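Local structure of exotoxin A (Pseudomonas aeruginosa, 1IKP) at residues 245-250 / 366-371; 111-116 / 135-140; 292-297 / 326-331. The protein is a secreted bacterial toxin that probably binds and enters host cells and then transfers ADP-ribose from NAD to a target protein, elongation factor 2 in this toxin family. The protein carries 2 engineered substitutions. All coordinates share one frame; numbering follows the deposited sequence.

Contact 1: 245-250 / 366-371; sequences SHRLHF and DVVSLT
Asp366 OD2 is gripped by two nitrogens of one arginine: Arg247 NE donates over 2.8 Å to Asp366 OD2 and Arg247 NH2 reaches the same oxygen over 3.2 Å. This side-on salt bridge reaches diagonally across an antiparallel strand pair, near the start of 367-371, a strand from the targeting region that is added to 245-248, from the receptor-binding region, in a mixed sheet. The oxygen lies in the guanidinium plane, yet the carboxylate stands almost perpendicular to that plane (87°). NE meets the lone pair on the side away from OD1, while NH2 comes from above the carboxylate plane. Arginine suits the place because its chain, with CG anti to the backbone N (chi1 -173°) and extended to NE, runs far enough to reach across; NH2 also bridges to Asp387.

The other carboxylate oxygen serves His249, whose ND1 donates to Asp366 OD1 over 3.2 Å, somewhat bent (143°) and tilted from the ring plane. One aspartate thus joins two basic side chains of the facing segment, and the nearby positive charge would probably favour its ionised form. Between the strands, His246 and Ser369 bond through their backbones in both directions, as do Leu248 and Val367, and Arg247 with Val368 forms the non-hydrogen-bonded pair between them.

Beta-branched Val367 and Val368 favour the extended backbone. Val367 CG2 packs 3.8 Å from Phe250 CE2, and helix 255-265 covers both residues. On the face of Arg247, Val368 CG2 lies against CD and NH1 of the arginine, and Leu370 CD2 rests 3.6 Å from Ser245 CB. Beside the His246-Ser369 pair, a water links the strands: it lies in the ring plane at His246 ND1, bonds to Thr371 OG1 and donates 2.9 Å to Ser369 O.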
loop_
_atom_site.group_PDB
_atom_site.type_symbol
_atom_site.label_atom_id
_atom_site.label_comp_id
_atom_site.label_asym_id
_atom_site.label_seq_id
_atom_site.Cartn_x
_atom_site.Cartn_y
_atom_site.Cartn_z
ATOM N N SER A 245 8.445 3.314 4.644
ATOM C CA SER A 245 7.876 3.617 3.336
ATOM C C SER A 245 8.506 2.797 2.244
ATOM O O SER A 245 9.606 2.304 2.380
ATOM C CB SER A 245 8.037 5.102 2.986
ATOM O OG SER A 245 9.393 5.429 2.645
ATOM N N HIS A 246 7.761 2.635 1.156
ATOM C CA HIS A 246 8.231 1.962 -0.046
ATOM C C HIS A 246 8.144 3.019 -1.157
ATOM O O HIS A 246 7.398 3.993 -1.053
ATOM C CB HIS A 246 7.294 0.827 -0.464
ATOM C CG HIS A 246 7.572 -0.498 0.175
ATOM N ND1 HIS A 246 7.135 -0.826 1.444
ATOM C CD2 HIS A 246 8.186 -1.603 -0.311
ATOM C CE1 HIS A 246 7.467 -2.079 1.704
ATOM N NE2 HIS A 246 8.102 -2.575 0.660
ATOM N N ARG A 247 8.935 2.844 -2.207
ATOM C CA ARG A 247 8.849 3.720 -3.386
ATOM C C ARG A 247 9.020 2.829 -4.604
ATOM O O ARG A 247 9.894 1.939 -4.631
ATOM C CB ARG A 247 9.897 4.842 -3.364
ATOM C CG ARG A 247 9.696 5.862 -4.495
ATOM C CD ARG A 247 10.268 7.244 -4.135
ATOM N NE ARG A 247 10.037 8.226 -5.187
ATOM C CZ ARG A 247 9.781 9.519 -4.993
ATOM N NH1 ARG A 247 9.699 10.049 -3.776
ATOM N NH2 ARG A 247 9.621 10.301 -6.051
ATOM N N LEU A 248 8.140 3.023 -5.599
ATOM C CA LEU A 248 8.169 2.233 -6.822
ATOM C C LEU A 248 8.108 3.188 -8.008
ATOM O O LEU A 248 7.187 3.986 -8.144
ATOM C CB LEU A 248 6.956 1.287 -6.872
ATOM C CG LEU A 248 6.866 0.410 -8.129
ATOM C CD1 LEU A 248 8.094 -0.447 -8.298
ATOM C CD2 LEU A 248 5.610 -0.472 -8.027
ATOM N N HIS A 249 9.130 3.100 -8.844
ATOM C CA HIS A 249 9.257 3.910 -10.046
ATOM C C HIS A 249 8.734 3.090 -11.219
ATOM O O HIS A 249 9.036 1.900 -11.311
ATOM C CB HIS A 249 10.740 4.267 -10.225
ATOM C CG HIS A 249 11.094 4.820 -11.569
ATOM N ND1 HIS A 249 10.453 5.899 -12.143
ATOM C CD2 HIS A 249 12.080 4.468 -12.422
ATOM C CE1 HIS A 249 11.035 6.182 -13.298
ATOM N NE2 HIS A 249 12.024 5.331 -13.489
ATOM N N PHE A 250 7.927 3.723 -12.078
ATOM C CA PHE A 250 7.356 3.105 -13.282
ATOM C C PHE A 250 8.098 3.715 -14.484
ATOM O O PHE A 250 7.719 4.758 -14.991
ATOM C CB PHE A 250 5.861 3.431 -13.366
ATOM C CG PHE A 250 5.013 2.670 -12.376
ATOM C CD1 PHE A 250 4.186 1.636 -12.808
ATOM C CD2 PHE A 250 5.040 2.983 -11.016
ATOM C CE1 PHE A 250 3.395 0.919 -11.911
ATOM C CE2 PHE A 250 4.251 2.267 -10.097
ATOM C CZ PHE A 250 3.422 1.230 -10.554
ATOM N N ASP A 366 6.001 8.370 -9.386
ATOM C CA ASP A 366 6.338 7.209 -8.562
ATOM C C ASP A 366 5.244 6.998 -7.526
ATOM O O ASP A 366 4.554 7.949 -7.169
ATOM C CB ASP A 366 7.600 7.468 -7.751
ATOM C CG ASP A 366 8.867 7.508 -8.572
ATOM O OD1 ASP A 366 8.853 7.289 -9.800
ATOM O OD2 ASP A 366 9.914 7.756 -7.918
ATOM N N VAL A 367 5.082 5.763 -7.071
ATOM C CA VAL A 367 4.134 5.505 -5.987
ATOM C C VAL A 367 4.904 5.321 -4.670
ATOM O O VAL A 367 5.833 4.508 -4.603
ATOM C CB VAL A 367 3.303 4.232 -6.214
ATOM C CG1 VAL A 367 2.368 3.998 -5.002
ATOM C CG2 VAL A 367 2.484 4.375 -7.500
ATOM N N VAL A 368 4.513 6.099 -3.663
ATOM C CA VAL A 368 5.089 6.034 -2.314
ATOM C C VAL A 368 4.017 5.435 -1.408
ATOM O O VAL A 368 2.912 5.997 -1.287
ATOM C CB VAL A 368 5.484 7.434 -1.830
ATOM C CG1 VAL A 368 5.773 7.393 -0.325
ATOM C CG2 VAL A 368 6.752 7.897 -2.573
ATOM N N SER A 369 4.340 4.297 -0.802
ATOM C CA SER A 369 3.408 3.568 0.068
ATOM C C SER A 369 3.895 3.644 1.504
ATOM O O SER A 369 5.027 3.285 1.795
ATOM C CB SER A 369 3.312 2.116 -0.394
ATOM O OG SER A 369 2.897 2.053 -1.773
ATOM N N LEU A 370 3.022 4.086 2.396
ATOM C CA LEU A 370 3.375 4.287 3.792
ATOM C C LEU A 370 2.726 3.284 4.723
ATOM O O LEU A 370 1.557 2.923 4.549
ATOM C CB LEU A 370 2.945 5.680 4.211
ATOM C CG LEU A 370 3.381 6.817 3.290
ATOM C CD1 LEU A 370 2.758 8.118 3.779
ATOM C CD2 LEU A 370 4.913 6.925 3.288
ATOM N N THR A 371 3.491 2.801 5.698
ATOM C CA THR A 371 2.987 1.873 6.709
ATOM C C THR A 371 2.585 2.809 7.853
ATOM O O THR A 371 3.419 3.258 8.654
ATOM C CB THR A 371 4.104 0.925 7.137
ATOM O OG1 THR A 371 4.471 0.133 6.003
ATOM C CG2 THR A 371 3.639 0.012 8.258
HETATM O O HOH W 1 5.275 0.908 3.424
HETATM O O HOH W 2 7.224 6.477 -11.721
#

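Contact 2: 111-116 / 135-140; sequences SNIKVF and IEMGDE
Strands 112-120 and 126-136 form an antiparallel beta hairpin, and here its open end is held by a reciprocal backbone pair, Ile113 N to Ile135 O and Ile135 N to Ile113 O, next to the non-hydrogen-bonded pair Asn112-Glu136. Beyond it Ser111 O takes two donors, Met137 N at 2.9 Å in the carbonyl plane and Gly138 N at 3.0 Å tilted from it, just where the chain turns into helix 139-145. Gly138 is the N-cap residue, with a positive phi (84°) that glycine adopts readily.

The shortest polar bond joins side chains: Ser111 OG donates to Glu136 OE2 over 2.6 Å, on the lone pair syn to the other oxygen. A small hydroxyl fits here because OG sits between its backbone N and carbonyl carbon (chi1 53°), close enough for a glutamate bent at chi2 to fold back onto it. OE2 also accepts from His275 N. The second oxygen, OE1, accepts a hydrogen bond from a water at 2.7 Å, which in turn accepts from Asn112 ND2. The two side chains cross at about a right angle, their amide and carboxylate planes 65° apart, and the water spans them. Asn112 OD1 receives Lys114 NZ from above the amide plane at 2.9 Å, and both the amide and the ammonium also meet Glu270.

On the face of Ile113, aliphatic branches fit together. Ile113 lies side by side with Ile135, CG1 against CB at 4.0 Å, while its CG2 touches Met137 CG at 4.1 Å; Leu142 of helix 139-145 covers Ile113 and Met137.

The two faces differ in chemistry: one is oily, whereas the other buries a carboxylate, an amide and an ammonium. Hydrogen bonds from Ser111, the water and His275 N probably help to stabilise a charged Glu136, while Glu270 balances Lys114.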
loop_
_atom_site.group_PDB
_atom_site.type_symbol
_atom_site.label_atom_id
_atom_site.label_comp_id
_atom_site.label_asym_id
_atom_site.label_seq_id
_atom_site.Cartn_x
_atom_site.Cartn_y
_atom_site.Cartn_z
ATOM N N SER A 111 9.252 -11.130 -8.898
ATOM C CA SER A 111 10.356 -11.009 -9.851
ATOM C C SER A 111 11.182 -9.733 -9.693
ATOM O O SER A 111 11.744 -9.224 -10.656
ATOM C CB SER A 111 9.810 -11.113 -11.285
ATOM O OG SER A 111 8.761 -10.201 -11.554
ATOM N N ASN A 112 11.281 -9.241 -8.463
ATOM C CA ASN A 112 12.024 -8.028 -8.191
ATOM C C ASN A 112 12.883 -8.191 -6.953
ATOM O O ASN A 112 12.755 -9.174 -6.209
ATOM C CB ASN A 112 11.055 -6.847 -7.985
ATOM C CG ASN A 112 10.066 -7.074 -6.846
ATOM O OD1 ASN A 112 10.417 -7.026 -5.659
ATOM N ND2 ASN A 112 8.805 -7.324 -7.208
ATOM N N ILE A 113 13.789 -7.237 -6.774
ATOM C CA ILE A 113 14.587 -7.187 -5.547
ATOM C C ILE A 113 14.178 -5.928 -4.780
ATOM O O ILE A 113 13.556 -5.002 -5.336
ATOM C CB ILE A 113 16.124 -7.090 -5.785
ATOM C CG1 ILE A 113 16.503 -5.777 -6.462
ATOM C CG2 ILE A 113 16.609 -8.315 -6.471
ATOM C CD1 ILE A 113 18.021 -5.548 -6.458
ATOM N N LYS A 114 14.514 -5.912 -3.482
ATOM C CA LYS A 114 14.284 -4.716 -2.665
ATOM C C LYS A 114 15.670 -4.200 -2.321
ATOM O O LYS A 114 16.609 -4.985 -2.171
ATOM C CB LYS A 114 13.586 -5.018 -1.333
ATOM C CG LYS A 114 12.242 -5.697 -1.457
ATOM C CD LYS A 114 11.292 -4.933 -2.364
ATOM C CE LYS A 114 9.895 -5.572 -2.341
ATOM N NZ LYS A 114 9.247 -5.312 -3.629
ATOM N N VAL A 115 15.787 -2.883 -2.217
ATOM C CA VAL A 115 17.048 -2.248 -1.840
ATOM C C VAL A 115 16.732 -1.194 -0.783
ATOM O O VAL A 115 15.746 -0.458 -0.901
ATOM C CB VAL A 115 17.717 -1.555 -3.062
ATOM C CG1 VAL A 115 19.057 -0.904 -2.639
ATOM C CG2 VAL A 115 17.965 -2.574 -4.156
ATOM N N PHE A 116 17.551 -1.128 0.265
ATOM C CA PHE A 116 17.358 -0.084 1.259
ATOM C C PHE A 116 18.674 0.276 1.946
ATOM O O PHE A 116 19.642 -0.510 1.939
ATOM C CB PHE A 116 16.273 -0.428 2.288
ATOM C CG PHE A 116 16.519 -1.674 3.048
ATOM C CD1 PHE A 116 16.018 -2.891 2.607
ATOM C CD2 PHE A 116 17.243 -1.636 4.232
ATOM C CE1 PHE A 116 16.230 -4.056 3.343
ATOM C CE2 PHE A 116 17.452 -2.809 4.961
ATOM C CZ PHE A 116 16.950 -4.006 4.518
ATOM N N ILE A 135 13.178 -2.955 -7.475
ATOM C CA ILE A 135 13.762 -3.002 -8.831
ATOM C C ILE A 135 13.450 -4.306 -9.534
ATOM O O ILE A 135 13.866 -5.373 -9.099
ATOM C CB ILE A 135 15.295 -2.768 -8.775
ATOM C CG1 ILE A 135 15.568 -1.394 -8.158
ATOM C CG2 ILE A 135 15.884 -2.841 -10.192
ATOM C CD1 ILE A 135 17.052 -1.056 -7.986
ATOM N N GLU A 136 12.712 -4.197 -10.644
ATOM C CA GLU A 136 12.294 -5.344 -11.434
ATOM C C GLU A 136 13.439 -6.057 -12.134
ATOM O O GLU A 136 14.170 -5.430 -12.903
ATOM C CB GLU A 136 11.273 -4.883 -12.468
ATOM C CG GLU A 136 10.655 -6.011 -13.265
ATOM C CD GLU A 136 9.959 -7.053 -12.385
ATOM O OE1 GLU A 136 9.542 -6.703 -11.264
ATOM O OE2 GLU A 136 9.803 -8.210 -12.819
ATOM N N MET A 137 13.560 -7.362 -11.928
ATOM C CA MET A 137 14.637 -8.137 -12.518
ATOM C C MET A 137 14.229 -9.242 -13.465
ATOM O O MET A 137 14.979 -9.607 -14.378
ATOM C CB MET A 137 15.524 -8.758 -11.421
ATOM C CG MET A 137 16.188 -7.696 -10.530
ATOM S SD MET A 137 17.449 -6.729 -11.428
ATOM C CE MET A 137 16.946 -6.818 -13.112
ATOM N N GLY A 138 13.016 -9.752 -13.306
ATOM C CA GLY A 138 12.652 -10.899 -14.115
ATOM C C GLY A 138 13.195 -12.132 -13.405
ATOM O O GLY A 138 14.202 -12.090 -12.662
ATOM N N ASP A 139 12.552 -13.272 -13.639
ATOM C CA ASP A 139 12.926 -14.507 -12.993
ATOM C C ASP A 139 14.353 -14.987 -13.194
ATOM O O ASP A 139 15.017 -15.402 -12.256
ATOM C CB ASP A 139 11.989 -15.629 -13.454
ATOM C CG ASP A 139 11.114 -16.163 -12.340
ATOM O OD1 ASP A 139 11.635 -16.445 -11.246
ATOM O OD2 ASP A 139 9.894 -16.323 -12.569
ATOM N N GLU A 140 14.831 -14.959 -14.432
ATOM C CA GLU A 140 16.155 -15.481 -14.704
ATOM C C GLU A 140 17.281 -14.640 -14.104
ATOM O O GLU A 140 18.242 -15.182 -13.555
ATOM C CB GLU A 140 16.334 -15.655 -16.209
ATOM C CG GLU A 140 17.547 -16.473 -16.579
ATOM C CD GLU A 140 17.587 -17.857 -15.933
ATOM O OE1 GLU A 140 16.551 -18.552 -15.923
ATOM O OE2 GLU A 140 18.669 -18.253 -15.447
HETATM O O HOH W 3 7.397 -7.435 -9.720
#

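Contact 3: 292-297 / 326-331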
loop_
_atom_site.group_PDB
_atom_site.type_symbol
_atom_site.label_atom_id
_atom_site.label_comp_id
_atom_site.label_asym_id
_atom_site.label_seq_id
_atom_site.Cartn_x
_atom_site.Cartn_y
_atom_site.Cartn_z
ATOM N N GLN A 292 -6.683 -1.528 -14.912
ATOM C CA GLN A 292 -5.462 -0.861 -15.342
ATOM C C GLN A 292 -5.708 -0.232 -16.718
ATOM O O GLN A 292 -5.430 0.952 -16.931
ATOM C CB GLN A 292 -4.309 -1.876 -15.417
ATOM C CG GLN A 292 -2.967 -1.281 -15.844
ATOM C CD GLN A 292 -1.874 -2.332 -16.006
ATOM O OE1 GLN A 292 -0.686 -2.030 -15.867
ATOM N NE2 GLN A 292 -2.266 -3.559 -16.303
ATOM N N ARG A 293 -6.249 -1.032 -17.634
ATOM C CA ARG A 293 -6.530 -0.580 -18.992
ATOM C C ARG A 293 -7.525 0.574 -19.032
ATOM O O ARG A 293 -7.366 1.517 -19.804
ATOM C CB ARG A 293 -7.052 -1.754 -19.826
ATOM C CG ARG A 293 -7.588 -1.374 -21.196
ATOM C CD ARG A 293 -7.744 -2.605 -22.074
ATOM N NE ARG A 293 -8.499 -2.321 -23.290
ATOM C CZ ARG A 293 -9.808 -2.094 -23.318
ATOM N NH1 ARG A 293 -10.511 -2.120 -22.194
ATOM N NH2 ARG A 293 -10.416 -1.841 -24.468
ATOM N N LEU A 294 -8.545 0.501 -18.188
ATOM C CA LEU A 294 -9.558 1.540 -18.141
ATOM C C LEU A 294 -8.968 2.885 -17.753
ATOM O O LEU A 294 -9.235 3.901 -18.392
ATOM C CB LEU A 294 -10.652 1.154 -17.164
ATOM C CG LEU A 294 -11.729 2.205 -16.970
ATOM C CD1 LEU A 294 -12.483 2.483 -18.283
ATOM C CD2 LEU A 294 -12.683 1.683 -15.918
ATOM N N VAL A 295 -8.152 2.905 -16.701
ATOM C CA VAL A 295 -7.549 4.157 -16.287
ATOM C C VAL A 295 -6.615 4.664 -17.385
ATOM O O VAL A 295 -6.575 5.856 -17.641
ATOM C CB VAL A 295 -6.758 3.978 -14.955
ATOM C CG1 VAL A 295 -6.033 5.260 -14.580
ATOM C CG2 VAL A 295 -7.725 3.597 -13.838
ATOM N N ALA A 296 -5.883 3.757 -18.028
ATOM C CA ALA A 296 -4.966 4.150 -19.109
ATOM C C ALA A 296 -5.759 4.797 -20.243
ATOM O O ALA A 296 -5.389 5.861 -20.742
ATOM C CB ALA A 296 -4.218 2.945 -19.628
ATOM N N LEU A 297 -6.854 4.153 -20.637
ATOM C CA LEU A 297 -7.702 4.675 -21.707
ATOM C C LEU A 297 -8.206 6.071 -21.366
ATOM O O LEU A 297 -8.219 6.967 -22.210
ATOM C CB LEU A 297 -8.893 3.737 -21.957
ATOM C CG LEU A 297 -8.628 2.443 -22.732
ATOM C CD1 LEU A 297 -9.859 1.553 -22.682
ATOM C CD2 LEU A 297 -8.278 2.778 -24.191
ATOM N N GLY A 326 -15.200 4.390 -23.976
ATOM C CA GLY A 326 -16.633 4.238 -23.816
ATOM C C GLY A 326 -17.039 2.782 -23.749
ATOM O O GLY A 326 -17.892 2.404 -22.953
ATOM N N GLU A 327 -16.429 1.955 -24.588
ATOM C CA GLU A 327 -16.746 0.538 -24.612
ATOM C C GLU A 327 -16.250 -0.139 -23.334
ATOM O O GLU A 327 -16.914 -1.019 -22.796
ATOM C CB GLU A 327 -16.100 -0.124 -25.832
ATOM C CG GLU A 327 -16.660 -1.490 -26.164
ATOM C CD GLU A 327 -18.159 -1.455 -26.375
ATOM O OE1 GLU A 327 -18.643 -0.514 -27.042
ATOM O OE2 GLU A 327 -18.854 -2.366 -25.879
ATOM N N ALA A 328 -15.078 0.275 -22.864
ATOM C CA ALA A 328 -14.503 -0.296 -21.650
ATOM C C ALA A 328 -15.459 -0.043 -20.491
ATOM O O ALA A 328 -15.702 -0.931 -19.678
ATOM C CB ALA A 328 -13.148 0.338 -21.366
ATOM N N ILE A 329 -15.996 1.173 -20.440
ATOM C CA ILE A 329 -16.942 1.575 -19.397
ATOM C C ILE A 329 -18.233 0.776 -19.483
ATOM O O ILE A 329 -18.698 0.219 -18.487
ATOM C CB ILE A 329 -17.260 3.092 -19.492
ATOM C CG1 ILE A 329 -16.008 3.895 -19.111
ATOM C CG2 ILE A 329 -18.450 3.446 -18.613
ATOM C CD1 ILE A 329 -16.136 5.365 -19.334
ATOM N N ARG A 330 -18.809 0.704 -20.678
ATOM C CA ARG A 330 -20.044 -0.040 -20.861
ATOM C C ARG A 330 -19.843 -1.532 -20.577
ATOM O O ARG A 330 -20.779 -2.218 -20.179
ATOM C CB ARG A 330 -20.586 0.164 -22.289
ATOM C CG ARG A 330 -21.196 1.544 -22.562
ATOM C CD ARG A 330 -21.863 1.584 -23.949
ATOM N NE ARG A 330 -20.895 1.341 -25.010
ATOM C CZ ARG A 330 -20.135 2.279 -25.559
ATOM N NH1 ARG A 330 -20.234 3.538 -25.159
ATOM N NH2 ARG A 330 -19.242 1.950 -26.484
ATOM N N GLU A 331 -18.622 -2.030 -20.770
ATOM C CA GLU A 331 -18.330 -3.446 -20.520
ATOM C C GLU A 331 -18.404 -3.849 -19.044
ATOM O O GLU A 331 -18.733 -4.990 -18.723
ATOM C CB GLU A 331 -16.941 -3.815 -21.053
ATOM C CG GLU A 331 -16.816 -3.850 -22.566
ATOM C CD GLU A 331 -15.441 -4.310 -23.021
ATOM O OE1 GLU A 331 -14.434 -3.702 -22.597
ATOM O OE2 GLU A 331 -15.367 -5.278 -23.806
#
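Ala328 CB is met by Leu294 CD1 at 3.8 Å and by Leu297 CD1 at 3.7 Å, where segments 292-297 and 326-331, of helices 282-300 and 323-331, run roughly antiparallel (143°) in the helical targeting region. The segment axes pass 9.9 Å apart. Alanine suits the place because its single methyl lets two leucine branches close on it from the facing helix. Leu294, with CG anti to the backbone N (chi1 177°), also carries CD1 to Ile329 CG1 at 3.9 Å, the two side chains crossing at about a right angle. Helix 333-351 lies against both Leu294 and Ile329, and helix 308-317 packs on Ile329.

Charged groups lie at the margin. In one of its two modelled conformers Arg293 lays its guanidinium over Leu297 of its own helix, with CD1 3.6 Å above the plane at its centre, and NH1 approaches Ala328 CB obliquely. An approach of Glu331 to this arginine, beyond a salt bridge, is doubtful.

No hydrogen bond joins the segments, so the helices meet here mainly through apolar contact, and any attraction between the exposed opposite charges is uncertain and probably weak.

Overall arrangement
Contacts 1 and 2 are both buried and reach the same mixed sheet: strand 126-136 of the hairpin in contact 2 lies beside strand 245-248 of contact 1, their centres about 15 Å apart. Backbone hydrogen bonds set the register in both, but contact 2 buries its carboxylate and ammonium with partners, whereas the salt bridge of contact 1 is partly exposed. Contact 3, about 25 Å between centres from contact 1, is only partly buried; it joins helices by apolar branches, with charge left at the exposed margin. Along the chain, contact 2 closes before contact 1 opens, whereas contact 3 is nested in the largely helical loop closed by contact 1, whose strand 367-371 returns the chain to the sheet.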